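16S rRNA (guanine(1405)-N(7))-methyltransferase (Klebsiella pneumoniae, PDB 6PI9) probably methylates the N7 position of guanine 1405 in 16S rRNA, using S-adenosyl-L-methionine as methyl donor, and so confers resistance to various aminoglycosides. Local coordinates at residues 9-14 / 27-31; 98-103 / 248-254; 202-208 / 256-260; 211-216 / 229-233. All coordinates share one frame. Where two conformers were deposited one is given. Numbering follows the deposited sequence.

Contact 1: 9-14 / 27-31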
loop_
_atom_site.group_PDB
_atom_site.type_symbol
_atom_site.label_atom_id
_atom_site.label_comp_id
_atom_site.label_asym_id
_atom_site.label_seq_id
_atom_site.Cartn_x
_atom_site.Cartn_y
_atom_site.Cartn_z
ATOM N N ALA A 9 8.857 21.790 11.564
ATOM C CA ALA A 9 8.206 20.542 11.186
ATOM C C ALA A 9 8.453 20.221 9.707
ATOM O O ALA A 9 8.770 19.075 9.360
ATOM C CB ALA A 9 6.706 20.627 11.470
ATOM N N LEU A 10 8.301 21.211 8.828
ATOM C CA LEU A 10 8.643 20.994 7.419
ATOM C C LEU A 10 10.097 20.560 7.279
ATOM O O LEU A 10 10.413 19.645 6.512
ATOM C CB LEU A 10 8.375 22.272 6.624
ATOM C CG LEU A 10 8.717 22.232 5.134
ATOM C CD1 LEU A 10 8.077 20.998 4.514
ATOM C CD2 LEU A 10 8.247 23.482 4.449
ATOM N N ASP A 11 11.003 21.205 8.018
ATOM C CA ASP A 11 12.419 20.816 7.958
ATOM C C ASP A 11 12.626 19.356 8.357
ATOM O O ASP A 11 13.465 18.657 7.774
ATOM C CB ASP A 11 13.255 21.727 8.858
ATOM C CG ASP A 11 13.388 23.115 8.315
ATOM O OD1 ASP A 11 13.138 23.299 7.091
ATOM O OD2 ASP A 11 13.774 24.025 9.085
ATOM N N ALA A 12 11.881 18.872 9.362
ATOM C CA ALA A 12 11.987 17.467 9.736
ATOM C C ALA A 12 11.514 16.556 8.623
ATOM O O ALA A 12 12.013 15.433 8.497
ATOM C CB ALA A 12 11.163 17.151 11.001
ATOM N N LEU A 13 10.601 17.013 7.846
ATOM C CA LEU A 13 10.171 16.234 6.773
ATOM C C LEU A 13 11.225 16.274 5.673
ATOM O O LEU A 13 11.649 15.288 5.201
ATOM C CB LEU A 13 8.903 16.856 6.313
ATOM C CG LEU A 13 7.692 16.087 5.934
ATOM C CD1 LEU A 13 7.399 14.885 6.749
ATOM C CD2 LEU A 13 6.530 16.996 5.842
ATOM N N LEU A 14 11.693 17.447 5.335
ATOM C CA LEU A 14 12.627 17.583 4.215
ATOM C C LEU A 14 13.969 16.901 4.487
ATOM O O LEU A 14 14.676 16.542 3.527
ATOM C CB LEU A 14 12.874 19.058 3.900
ATOM C CG LEU A 14 11.678 19.778 3.259
ATOM C CD1 LEU A 14 11.858 21.305 3.271
ATOM C CD2 LEU A 14 11.493 19.216 1.778
ATOM N N VAL A 27 7.121 17.460 -1.473
ATOM C CA VAL A 27 7.064 17.382 -0.010
ATOM C C VAL A 27 6.454 18.666 0.537
ATOM O O VAL A 27 5.540 18.648 1.357
ATOM C CB VAL A 27 8.488 17.180 0.574
ATOM C CG1 VAL A 27 8.424 17.171 2.144
ATOM C CG2 VAL A 27 9.092 15.864 0.048
ATOM N N ARG A 28 6.992 19.808 0.119
ATOM C CA ARG A 28 6.501 21.093 0.605
ATOM C C ARG A 28 5.012 21.307 0.264
ATOM O O ARG A 28 4.222 21.755 1.112
ATOM C CB ARG A 28 7.404 22.178 0.002
ATOM C CG ARG A 28 7.275 23.511 0.595
ATOM C CD ARG A 28 8.356 24.480 -0.041
ATOM N NE ARG A 28 9.743 24.211 0.366
ATOM C CZ ARG A 28 10.665 23.675 -0.436
ATOM N NH1 ARG A 28 10.359 23.330 -1.704
ATOM N NH2 ARG A 28 11.908 23.500 0.019
ATOM N N ARG A 29 4.610 21.010 -0.979
ATOM C CA ARG A 29 3.198 21.163 -1.361
ATOM C C ARG A 29 2.279 20.329 -0.468
ATOM O O ARG A 29 1.256 20.828 0.048
ATOM C CB ARG A 29 2.999 20.767 -2.844
ATOM C CG ARG A 29 1.550 20.848 -3.293
ATOM C CD ARG A 29 1.292 20.325 -4.740
ATOM N NE ARG A 29 1.820 18.980 -5.013
ATOM C CZ ARG A 29 1.245 17.835 -4.621
ATOM N NH1 ARG A 29 0.089 17.861 -3.951
ATOM N NH2 ARG A 29 1.803 16.663 -4.940
ATOM N N VAL A 30 2.634 19.060 -0.249
ATOM C CA VAL A 30 1.791 18.196 0.594
ATOM C C VAL A 30 1.717 18.759 1.999
ATOM O O VAL A 30 0.642 18.832 2.633
ATOM C CB VAL A 30 2.362 16.764 0.573
ATOM C CG1 VAL A 30 1.800 15.874 1.690
ATOM C CG2 VAL A 30 2.062 16.129 -0.791
ATOM N N PHE A 31 2.861 19.178 2.526
ATOM C CA PHE A 31 2.819 19.675 3.899
ATOM C C PHE A 31 1.983 20.954 3.993
ATOM O O PHE A 31 1.231 21.151 4.967
ATOM C CB PHE A 31 4.258 19.876 4.389
ATOM C CG PHE A 31 4.354 20.462 5.793
ATOM C CD1 PHE A 31 4.213 19.653 6.930
ATOM C CD2 PHE A 31 4.529 21.816 5.957
ATOM C CE1 PHE A 31 4.294 20.199 8.199
ATOM C CE2 PHE A 31 4.590 22.375 7.223
ATOM C CZ PHE A 31 4.497 21.571 8.337
#
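Two neighbouring helices pack here, side chain against side chain: helix 4-14, the first of the chain, and helix 24-34, which follows after a short connection. Their segments run roughly antiparallel, at 140° with the axes 10.4 Å apart, a spacing that leaves room for leucine, valine and phenylalanine to fill the gap. F31 is the largest of these and, with chi1 in the t well, reaches across to the first helix. The CB of L10 lies over one face of its ring, 4.2 Å from the centroid, in a CH-pi contact, while L13 CD2 comes within 3.7 Å of F31 CD1. The small methyl of A9 suits the place where the ring tip arrives, with A9 CB 3.9 Å from F31 CZ. One turn away, V27 sits between two leucines: V27 CG1 is 3.7 Å from L14 CD2 and 4.0 Å from L13 CG. At the margin R28 lays its aliphatic stem beside L10 (R28 CG to L10 CD2 4.0 Å), R28 NH2 comes 3.9 Å from L14 CD1, and the guanidinium forms a salt bridge with E25 of its own helix. R29, on the far side of that helix, instead pairs with D167, a residue that binds S-adenosyl-L-homocysteine. Helix 41-57 flanks the pair, its A48 meeting L13, its E45 touching A9 and its H51 reaching V30.

Contact 2: 98-103 / 248-254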
loop_
_atom_site.group_PDB
_atom_site.type_symbol
_atom_site.label_atom_id
_atom_site.label_comp_id
_atom_site.label_asym_id
_atom_site.label_seq_id
_atom_site.Cartn_x
_atom_site.Cartn_y
_atom_site.Cartn_z
ATOM N N PRO A 98 5.135 -11.334 -13.598
ATOM C CA PRO A 98 4.662 -12.650 -14.061
ATOM C C PRO A 98 3.737 -12.584 -15.271
ATOM O O PRO A 98 3.721 -13.526 -16.074
ATOM C CB PRO A 98 3.967 -13.226 -12.818
ATOM C CG PRO A 98 3.647 -12.091 -11.968
ATOM C CD PRO A 98 4.736 -11.071 -12.207
ATOM N N GLY A 99 2.983 -11.501 -15.453
ATOM C CA GLY A 99 2.168 -11.353 -16.639
ATOM C C GLY A 99 2.786 -10.523 -17.741
ATOM O O GLY A 99 2.091 -10.212 -18.719
ATOM N N ALA A 100 4.072 -10.166 -17.632
ATOM C CA ALA A 100 4.658 -9.208 -18.562
ATOM C C ALA A 100 4.547 -9.673 -20.004
ATOM O O ALA A 100 4.271 -8.869 -20.898
ATOM C CB ALA A 100 6.121 -8.955 -18.199
ATOM N N ASP A 101 4.776 -10.957 -20.259
ATOM C CA ASP A 101 4.669 -11.450 -21.626
ATOM C C ASP A 101 3.259 -11.230 -22.163
ATOM O O ASP A 101 3.065 -10.549 -23.178
ATOM C CB ASP A 101 5.072 -12.918 -21.689
ATOM C CG ASP A 101 6.563 -13.116 -21.478
ATOM O OD1 ASP A 101 7.343 -12.205 -21.835
ATOM O OD2 ASP A 101 6.950 -14.199 -20.975
ATOM N N GLU A 102 2.257 -11.739 -21.457
ATOM C CA GLU A 102 0.885 -11.443 -21.838
ATOM C C GLU A 102 0.651 -9.934 -21.997
ATOM O O GLU A 102 0.002 -9.498 -22.955
ATOM C CB GLU A 102 -0.056 -12.045 -20.802
ATOM C CG GLU A 102 -1.472 -11.857 -21.162
ATOM C CD GLU A 102 -2.451 -12.379 -20.122
ATOM O OE1 GLU A 102 -2.006 -13.004 -19.134
ATOM O OE2 GLU A 102 -3.675 -12.165 -20.301
ATOM N N TRP A 103 1.196 -9.115 -21.078
ATOM C CA TRP A 103 0.974 -7.675 -21.128
ATOM C C TRP A 103 1.524 -7.074 -22.431
ATOM O O TRP A 103 0.854 -6.289 -23.113
ATOM C CB TRP A 103 1.625 -7.030 -19.891
ATOM C CG TRP A 103 1.183 -5.622 -19.542
ATOM C CD1 TRP A 103 0.278 -5.245 -18.570
ATOM C CD2 TRP A 103 1.641 -4.414 -20.151
ATOM N NE1 TRP A 103 0.137 -3.878 -18.558
ATOM C CE2 TRP A 103 0.973 -3.344 -19.512
ATOM C CE3 TRP A 103 2.553 -4.132 -21.188
ATOM C CZ2 TRP A 103 1.175 -2.028 -19.873
ATOM C CZ3 TRP A 103 2.753 -2.828 -21.553
ATOM C CH2 TRP A 103 2.068 -1.782 -20.894
ATOM N N THR A 248 -7.969 -7.731 -18.369
ATOM C CA THR A 248 -7.220 -7.814 -17.112
ATOM C C THR A 248 -6.062 -8.813 -17.189
ATOM O O THR A 248 -6.275 -9.978 -17.520
ATOM C CB THR A 248 -8.163 -8.186 -15.966
ATOM O OG1 THR A 248 -9.141 -7.146 -15.828
ATOM C CG2 THR A 248 -7.415 -8.327 -14.640
ATOM N N VAL A 249 -4.853 -8.357 -16.826
ATOM C CA VAL A 249 -3.582 -9.110 -16.896
ATOM C C VAL A 249 -2.928 -9.035 -15.519
ATOM O O VAL A 249 -2.491 -7.954 -15.111
ATOM C CB VAL A 249 -2.613 -8.515 -17.935
ATOM C CG1 VAL A 249 -1.425 -9.457 -18.165
ATOM C CG2 VAL A 249 -3.317 -8.110 -19.232
ATOM N N SER A 250 -2.871 -10.149 -14.799
ATOM C CA SER A 250 -2.054 -10.246 -13.579
ATOM C C SER A 250 -2.430 -9.181 -12.528
ATOM O O SER A 250 -1.585 -8.448 -11.992
ATOM C CB SER A 250 -0.567 -10.181 -13.946
ATOM O OG SER A 250 0.253 -10.107 -12.795
ATOM N N ASP A 251 -3.728 -9.127 -12.223
ATOM C CA ASP A 251 -4.339 -8.206 -11.254
ATOM C C ASP A 251 -4.150 -6.750 -11.657
ATOM O O ASP A 251 -4.036 -5.877 -10.786
ATOM C CB ASP A 251 -3.829 -8.432 -9.822
ATOM C CG ASP A 251 -4.409 -9.731 -9.169
ATOM O OD1 ASP A 251 -3.578 -10.530 -8.692
ATOM O OD2 ASP A 251 -5.671 -9.933 -9.108
ATOM N N GLU A 252 -4.088 -6.486 -12.970
ATOM C CA GLU A 252 -4.085 -5.122 -13.495
ATOM C C GLU A 252 -5.212 -5.025 -14.514
ATOM O O GLU A 252 -5.202 -5.761 -15.497
ATOM C CB GLU A 252 -2.712 -4.796 -14.143
ATOM C CG GLU A 252 -2.596 -3.344 -14.611
ATOM C CD GLU A 252 -1.161 -2.971 -14.945
ATOM O OE1 GLU A 252 -0.370 -3.878 -15.233
ATOM O OE2 GLU A 252 -0.809 -1.782 -14.881
ATOM N N LEU A 253 -6.174 -4.128 -14.277
ATOM C CA LEU A 253 -7.217 -3.835 -15.265
ATOM C C LEU A 253 -6.681 -2.807 -16.252
ATOM O O LEU A 253 -6.315 -1.698 -15.838
ATOM C CB LEU A 253 -8.455 -3.273 -14.567
ATOM C CG LEU A 253 -9.567 -2.631 -15.447
ATOM C CD1 LEU A 253 -10.215 -3.644 -16.393
ATOM C CD2 LEU A 253 -10.577 -1.985 -14.479
ATOM N N VAL A 254 -6.668 -3.153 -17.544
ATOM C CA VAL A 254 -5.983 -2.357 -18.572
ATOM C C VAL A 254 -7.024 -1.845 -19.567
ATOM O O VAL A 254 -7.832 -2.615 -20.052
ATOM C CB VAL A 254 -4.925 -3.188 -19.335
ATOM C CG1 VAL A 254 -4.184 -2.276 -20.397
ATOM C CG2 VAL A 254 -3.929 -3.855 -18.374
HETATM O O HOH W 1 -5.237 -12.282 -18.152
#
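V249 enters the contact with chi1 in the t well, which sends CG1 into the first turn of helix 100-111: V249 CG1 lies 3.6 Å from G99 O, 3.7 Å from E102 CD and 3.9 Å from W103 N. A branched, apolar residue fits this niche, formed by G99 O, the W103 backbone and the E102 side chain. G99 is the N-cap residue, and its lack of a side chain matters, since a CB there would fall 2.7 Å from S250 CB. S250 and D251 both take positive phi values, close to a type I' turn, and the turn is closed by V249 N to E252 O at 2.9 Å and, weakly, by E252 N to V249 O at 3.0 Å. The t rotamer of S250 leaves its OG bonded to E95 O. E102 is fully extended (chi1 and chi2 t), so its carboxylate reaches water 1, which donates to E102 OE2 at 2.7 Å and to T248 O at 2.6 Å; R106 pairs with the same carboxylate. E252 is likewise extended; its carboxylate pairs with R96, which binds S-adenosyl-L-homocysteine, and hydrogen-bonds T212, and its side chain is about 5 Å from the ligand. The W103 indole, also with chi1 t, swings toward the hairpin, bringing W103 NE1 4.1 Å from V254 CG2. The helix start thus rests on the tight hairpin joining strands 241-248 and 252-259, with M183 of strand 179-183 touching both W103 and E252.

Contact 3: 202-208 / 256-260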
loop_
_atom_site.group_PDB
_atom_site.type_symbol
_atom_site.label_atom_id
_atom_site.label_comp_id
_atom_site.label_asym_id
_atom_site.label_seq_id
_atom_site.Cartn_x
_atom_site.Cartn_y
_atom_site.Cartn_z
ATOM N N ALA A 202 -7.700 14.763 -20.461
ATOM C CA ALA A 202 -8.175 15.644 -21.530
ATOM C C ALA A 202 -7.070 16.497 -22.155
ATOM O O ALA A 202 -7.272 17.044 -23.249
ATOM C CB ALA A 202 -9.278 16.569 -21.005
ATOM N N SER A 203 -5.922 16.639 -21.498
ATOM C CA SER A 203 -4.899 17.581 -21.945
ATOM C C SER A 203 -3.628 16.941 -22.495
ATOM O O SER A 203 -2.822 17.656 -23.132
ATOM C CB SER A 203 -4.498 18.521 -20.792
ATOM O OG SER A 203 -5.584 19.327 -20.362
ATOM N N LEU A 204 -3.402 15.644 -22.250
ATOM C CA LEU A 204 -2.217 14.977 -22.784
ATOM C C LEU A 204 -2.170 15.058 -24.310
ATOM O O LEU A 204 -3.191 14.931 -24.994
ATOM C CB LEU A 204 -2.195 13.518 -22.320
ATOM C CG LEU A 204 -1.780 13.377 -20.862
ATOM C CD1 LEU A 204 -2.015 11.936 -20.384
ATOM C CD2 LEU A 204 -0.315 13.833 -20.609
ATOM N N ARG A 205 -0.978 15.295 -24.845
ATOM C CA ARG A 205 -0.835 15.469 -26.293
ATOM C C ARG A 205 -0.388 14.168 -26.944
ATOM O O ARG A 205 0.594 14.151 -27.680
ATOM C CB ARG A 205 0.147 16.597 -26.586
ATOM C CG ARG A 205 -0.305 17.972 -26.122
ATOM C CD ARG A 205 0.870 18.940 -26.143
ATOM N NE ARG A 205 0.465 20.320 -25.875
ATOM C CZ ARG A 205 1.317 21.337 -25.715
ATOM N NH1 ARG A 205 2.628 21.131 -25.786
ATOM N NH2 ARG A 205 0.858 22.567 -25.491
ATOM N N ALA A 206 -1.065 13.056 -26.638
ATOM C CA ALA A 206 -0.784 11.769 -27.265
ATOM C C ALA A 206 -2.121 11.186 -27.722
ATOM O O ALA A 206 -3.116 11.237 -26.965
ATOM C CB ALA A 206 -0.075 10.790 -26.318
ATOM N N PRO A 207 -2.182 10.618 -28.926
ATOM C CA PRO A 207 -3.467 10.109 -29.419
ATOM C C PRO A 207 -3.890 8.787 -28.812
ATOM O O PRO A 207 -5.070 8.420 -28.955
ATOM C CB PRO A 207 -3.219 9.955 -30.921
ATOM C CG PRO A 207 -1.764 9.722 -31.031
ATOM C CD PRO A 207 -1.134 10.561 -29.963
ATOM N N ARG A 208 -2.980 8.035 -28.178
ATOM C CA ARG A 208 -3.341 6.741 -27.604
ATOM C C ARG A 208 -2.877 6.751 -26.169
ATOM O O ARG A 208 -1.782 7.235 -25.891
ATOM C CB ARG A 208 -2.699 5.568 -28.357
ATOM C CG ARG A 208 -3.424 5.261 -29.680
ATOM C CD ARG A 208 -2.568 4.519 -30.674
ATOM N NE ARG A 208 -3.330 3.657 -31.605
ATOM C CZ ARG A 208 -4.289 4.071 -32.436
ATOM N NH1 ARG A 208 -4.684 5.351 -32.437
ATOM N NH2 ARG A 208 -4.880 3.199 -33.259
ATOM N N LEU A 256 -7.268 0.385 -23.235
ATOM C CA LEU A 256 -6.619 1.022 -24.378
ATOM C C LEU A 256 -7.561 2.118 -24.866
ATOM O O LEU A 256 -8.709 1.834 -25.225
ATOM C CB LEU A 256 -6.363 -0.017 -25.483
ATOM C CG LEU A 256 -5.605 -1.290 -25.063
ATOM C CD1 LEU A 256 -5.348 -2.233 -26.283
ATOM C CD2 LEU A 256 -4.295 -0.937 -24.348
ATOM N N VAL A 257 -7.083 3.343 -24.898
ATOM C CA VAL A 257 -7.929 4.515 -25.026
ATOM C C VAL A 257 -7.451 5.321 -26.219
ATOM O O VAL A 257 -6.252 5.579 -26.357
ATOM C CB VAL A 257 -7.867 5.360 -23.747
ATOM C CG1 VAL A 257 -8.670 6.636 -23.894
ATOM C CG2 VAL A 257 -8.318 4.507 -22.561
ATOM N N GLU A 258 -8.396 5.777 -27.028
ATOM C CA GLU A 258 -8.081 6.453 -28.277
ATOM C C GLU A 258 -8.716 7.830 -28.299
ATOM O O GLU A 258 -9.812 8.040 -27.767
ATOM C CB GLU A 258 -8.565 5.633 -29.452
ATOM C CG GLU A 258 -7.633 5.615 -30.587
ATOM C CD GLU A 258 -8.136 4.710 -31.684
ATOM O OE1 GLU A 258 -9.360 4.415 -31.698
ATOM O OE2 GLU A 258 -7.304 4.323 -32.526
ATOM N N ARG A 259 -7.999 8.788 -28.852
ATOM C CA ARG A 259 -8.526 10.137 -28.911
ATOM C C ARG A 259 -9.483 10.216 -30.091
ATOM O O ARG A 259 -9.103 9.915 -31.220
ATOM C CB ARG A 259 -7.394 11.158 -29.025
ATOM C CG ARG A 259 -7.785 12.532 -28.492
ATOM C CD ARG A 259 -6.577 13.364 -28.052
ATOM N NE ARG A 259 -5.991 12.942 -26.773
ATOM C CZ ARG A 259 -6.223 13.542 -25.601
ATOM N NH1 ARG A 259 -7.031 14.595 -25.519
ATOM N NH2 ARG A 259 -5.632 13.111 -24.509
ATOM N N THR A 260 -10.730 10.570 -29.809
ATOM C CA THR A 260 -11.745 10.767 -30.835
ATOM C C THR A 260 -11.878 12.270 -31.128
ATOM O O THR A 260 -11.649 13.135 -30.258
ATOM C CB THR A 260 -13.102 10.188 -30.407
ATOM O OG1 THR A 260 -12.904 8.859 -29.929
ATOM C CG2 THR A 260 -14.057 10.147 -31.587
ATOM O OXT THR A 260 -12.199 12.651 -32.254
HETATM O O HOH W 2 -6.715 8.419 -31.131
#
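R259 contributes most of the donors, and backbone carbonyls answer them. Its main-chain N gives a hydrogen bond to P207 O at 3.0 Å; its side chain crosses to the end of helix 196-203, where R259 NH1 bonds weakly to A202 O and R259 NE weakly to A206 O, each at 3.3 Å. R259 NH2 is satisfied by L201 O, whereas L204 O, although 3.1 Å from R259 NH2, lies over the guanidinium face at an angle too poor for bonding. A long arginine with several N-H groups is well suited to these carbonyls at the end of the helix and in the turn beyond. P207 O takes a second bond from water 2 at 2.7 Å, and the same water donates to R259 O at 2.8 Å. R208 and E258 face each other as an antiparallel non-hydrogen-bonded pair, with side chains on the same face of the sheet, where R208 NH2 and E258 OE2 form a 2.8 Å salt bridge; R244 pairs with the same carboxylate. R208 CA also makes a CA-H...O contact of 3.4 Å with V257 O. Here the last strand, antiparallel to its neighbours, joins the start of strand 208-214, as in the Rossmann-like sheet of class I methyltransferases, whose strand order is 3-2-1-4-5-7-6.

Contact 4: 211-216 / 229-233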
loop_
_atom_site.group_PDB
_atom_site.type_symbol
_atom_site.label_atom_id
_atom_site.label_comp_id
_atom_site.label_asym_id
_atom_site.label_seq_id
_atom_site.Cartn_x
_atom_site.Cartn_y
_atom_site.Cartn_z
ATOM N N VAL A 211 -4.347 3.053 -19.797
ATOM C CA VAL A 211 -4.732 3.463 -18.437
ATOM C C VAL A 211 -5.012 2.200 -17.656
ATOM O O VAL A 211 -5.755 1.340 -18.141
ATOM C CB VAL A 211 -5.994 4.355 -18.452
ATOM C CG1 VAL A 211 -6.470 4.693 -16.999
ATOM C CG2 VAL A 211 -5.782 5.625 -19.341
ATOM N N THR A 212 -4.367 2.020 -16.502
ATOM C CA THR A 212 -4.582 0.770 -15.790
ATOM C C THR A 212 -4.907 0.989 -14.321
ATOM O O THR A 212 -4.566 2.009 -13.712
ATOM C CB THR A 212 -3.392 -0.181 -15.862
ATOM O OG1 THR A 212 -2.394 0.273 -14.940
ATOM C CG2 THR A 212 -2.853 -0.233 -17.282
ATOM N N PHE A 213 -5.519 -0.050 -13.731
ATOM C CA PHE A 213 -5.905 0.028 -12.318
ATOM C C PHE A 213 -5.527 -1.278 -11.633
ATOM O O PHE A 213 -5.610 -2.338 -12.240
ATOM C CB PHE A 213 -7.442 0.198 -12.164
ATOM C CG PHE A 213 -7.959 1.458 -12.796
ATOM C CD1 PHE A 213 -8.053 2.626 -12.040
ATOM C CD2 PHE A 213 -8.344 1.479 -14.151
ATOM C CE1 PHE A 213 -8.535 3.822 -12.636
ATOM C CE2 PHE A 213 -8.815 2.669 -14.766
ATOM C CZ PHE A 213 -8.917 3.854 -13.995
ATOM N N PRO A 214 -5.136 -1.226 -10.374
ATOM C CA PRO A 214 -4.889 -2.480 -9.659
ATOM C C PRO A 214 -6.212 -3.138 -9.295
ATOM O O PRO A 214 -7.175 -2.472 -8.908
ATOM C CB PRO A 214 -4.120 -2.036 -8.411
ATOM C CG PRO A 214 -4.628 -0.573 -8.178
ATOM C CD PRO A 214 -4.974 -0.012 -9.548
ATOM N N THR A 215 -6.283 -4.432 -9.469
ATOM C CA THR A 215 -7.421 -5.189 -8.966
ATOM C C THR A 215 -6.887 -5.864 -7.714
ATOM O O THR A 215 -6.156 -6.856 -7.792
ATOM C CB THR A 215 -7.950 -6.197 -9.982
ATOM O OG1 THR A 215 -7.106 -7.357 -9.962
ATOM C CG2 THR A 215 -7.987 -5.602 -11.398
ATOM N N ARG A 216 -7.221 -5.308 -6.557
ATOM C CA ARG A 216 -6.579 -5.760 -5.333
ATOM C C ARG A 216 -7.140 -7.093 -4.835
ATOM O O ARG A 216 -7.314 -7.281 -3.625
ATOM C CB ARG A 216 -6.695 -4.663 -4.276
ATOM C CG ARG A 216 -5.433 -3.810 -4.195
ATOM C CD ARG A 216 -5.631 -2.562 -3.370
ATOM N NE ARG A 216 -5.123 -1.369 -4.043
ATOM C CZ ARG A 216 -5.874 -0.521 -4.736
ATOM N NH1 ARG A 216 -7.175 -0.742 -4.869
ATOM N NH2 ARG A 216 -5.321 0.546 -5.298
ATOM N N TYR A 229 -13.445 0.672 -9.926
ATOM C CA TYR A 229 -12.570 1.476 -10.796
ATOM C C TYR A 229 -13.139 1.610 -12.209
ATOM O O TYR A 229 -13.008 2.671 -12.858
ATOM C CB TYR A 229 -11.204 0.798 -10.876
ATOM C CG TYR A 229 -10.394 1.001 -9.636
ATOM C CD1 TYR A 229 -10.403 2.235 -8.994
ATOM C CD2 TYR A 229 -9.561 -0.022 -9.146
ATOM C CE1 TYR A 229 -9.617 2.426 -7.855
ATOM C CE2 TYR A 229 -8.765 0.156 -8.021
ATOM C CZ TYR A 229 -8.819 1.383 -7.378
ATOM O OH TYR A 229 -8.002 1.590 -6.254
ATOM N N ALA A 230 -13.653 0.510 -12.749
ATOM C CA ALA A 230 -14.239 0.550 -14.096
ATOM C C ALA A 230 -15.395 1.546 -14.168
ATOM O O ALA A 230 -15.483 2.370 -15.097
ATOM C CB ALA A 230 -14.712 -0.864 -14.487
ATOM N N ASP A 231 -16.308 1.483 -13.198
ATOM C CA ASP A 231 -17.432 2.412 -13.201
ATOM C C ASP A 231 -16.940 3.841 -13.092
ATOM O O ASP A 231 -17.470 4.755 -13.756
ATOM C CB ASP A 231 -18.385 2.149 -12.036
ATOM C CG ASP A 231 -19.178 0.859 -12.152
ATOM O OD1 ASP A 231 -19.364 0.273 -13.243
ATOM O OD2 ASP A 231 -19.631 0.432 -11.070
ATOM N N TRP A 232 -15.953 4.070 -12.221
ATOM C CA TRP A 232 -15.463 5.419 -12.021
ATOM C C TRP A 232 -14.796 5.920 -13.281
ATOM O O TRP A 232 -15.058 7.048 -13.750
ATOM C CB TRP A 232 -14.461 5.437 -10.852
ATOM C CG TRP A 232 -13.759 6.754 -10.694
ATOM C CD1 TRP A 232 -14.236 7.874 -10.015
ATOM C CD2 TRP A 232 -12.477 7.113 -11.213
ATOM N NE1 TRP A 232 -13.320 8.884 -10.113
ATOM C CE2 TRP A 232 -12.222 8.445 -10.809
ATOM C CE3 TRP A 232 -11.494 6.423 -11.944
ATOM C CZ2 TRP A 232 -11.079 9.106 -11.149
ATOM C CZ3 TRP A 232 -10.303 7.090 -12.258
ATOM C CH2 TRP A 232 -10.117 8.420 -11.868
ATOM N N PHE A 233 -13.939 5.083 -13.851
ATOM C CA PHE A 233 -13.266 5.485 -15.077
ATOM C C PHE A 233 -14.278 5.806 -16.176
ATOM O O PHE A 233 -14.158 6.827 -16.879
ATOM C CB PHE A 233 -12.294 4.380 -15.517
ATOM C CG PHE A 233 -11.444 4.769 -16.715
ATOM C CD1 PHE A 233 -10.618 5.867 -16.644
ATOM C CD2 PHE A 233 -11.478 4.018 -17.883
ATOM C CE1 PHE A 233 -9.807 6.219 -17.724
ATOM C CE2 PHE A 233 -10.655 4.379 -18.988
ATOM C CZ PHE A 233 -9.824 5.480 -18.868
#
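In the Rossmann-like methyltransferase fold, helix 225-236 links strand 208-214 to strand 241-248, and this contact is the packing of that helix on the first of the two strands. The segments run nearly antiparallel (147°), 10.1 Å between axes, and an aromatic cluster of F213, Y229 and F233 fills the space. F213 points from the sheet into the middle of it. Its ring is nearly parallel to that of Y229 (22°), but with centroids 5.2 Å apart the two are slid aside, and it is Y229 CB that covers the F213 face, 4.2 Å from the centroid, as a CH-pi contact. F213 turns its edge toward the face of F233 in an offset edge-to-face pair, centroids 5.5 Å apart and planes at 63°. W232 also meets the edge of the F213 ring, with F213 CE1 3.7 Å from W232 CZ3. Two residues earlier in the strand, the smaller V211 fits with its CG1 3.7 Å from F233 CE1. P187 of helix 186-192 touches F213 and Y229, L201 of helix 196-203 touches V211 and F233, and V223 of the second subunit packs on Y229 and W232. Tyrosine suits this place on the helix, beside the end of the strand: its ring is buried while Y229 OH accepts hydrogen bonds from the poorly ordered R216, just past the strand, with R216 NH1 at 2.8 Å and R216 NH2 at 3.0 Å.

Contacts 1 and 4 are buried and mostly apolar, aliphatic around one phenylalanine in the first and strongly aromatic in the other; contacts 2 and 3 are partly exposed and rely more on carbonyls, charges and water. Contact 1 stands apart among the N-terminal helices, its centre about 31 to 36 Å from the centres of the others. The other three meet on the sheet. Contacts 2 and 3 use opposite ends of strand 252-259, and contact 4 uses the adjoining strand 208-214. E252 OE2 of contact 2 lies 2.6 Å from T212 OG1 of contact 4, while V257 of contact 3 packs against V211 and F233, continuing the apolar layer of contact 4.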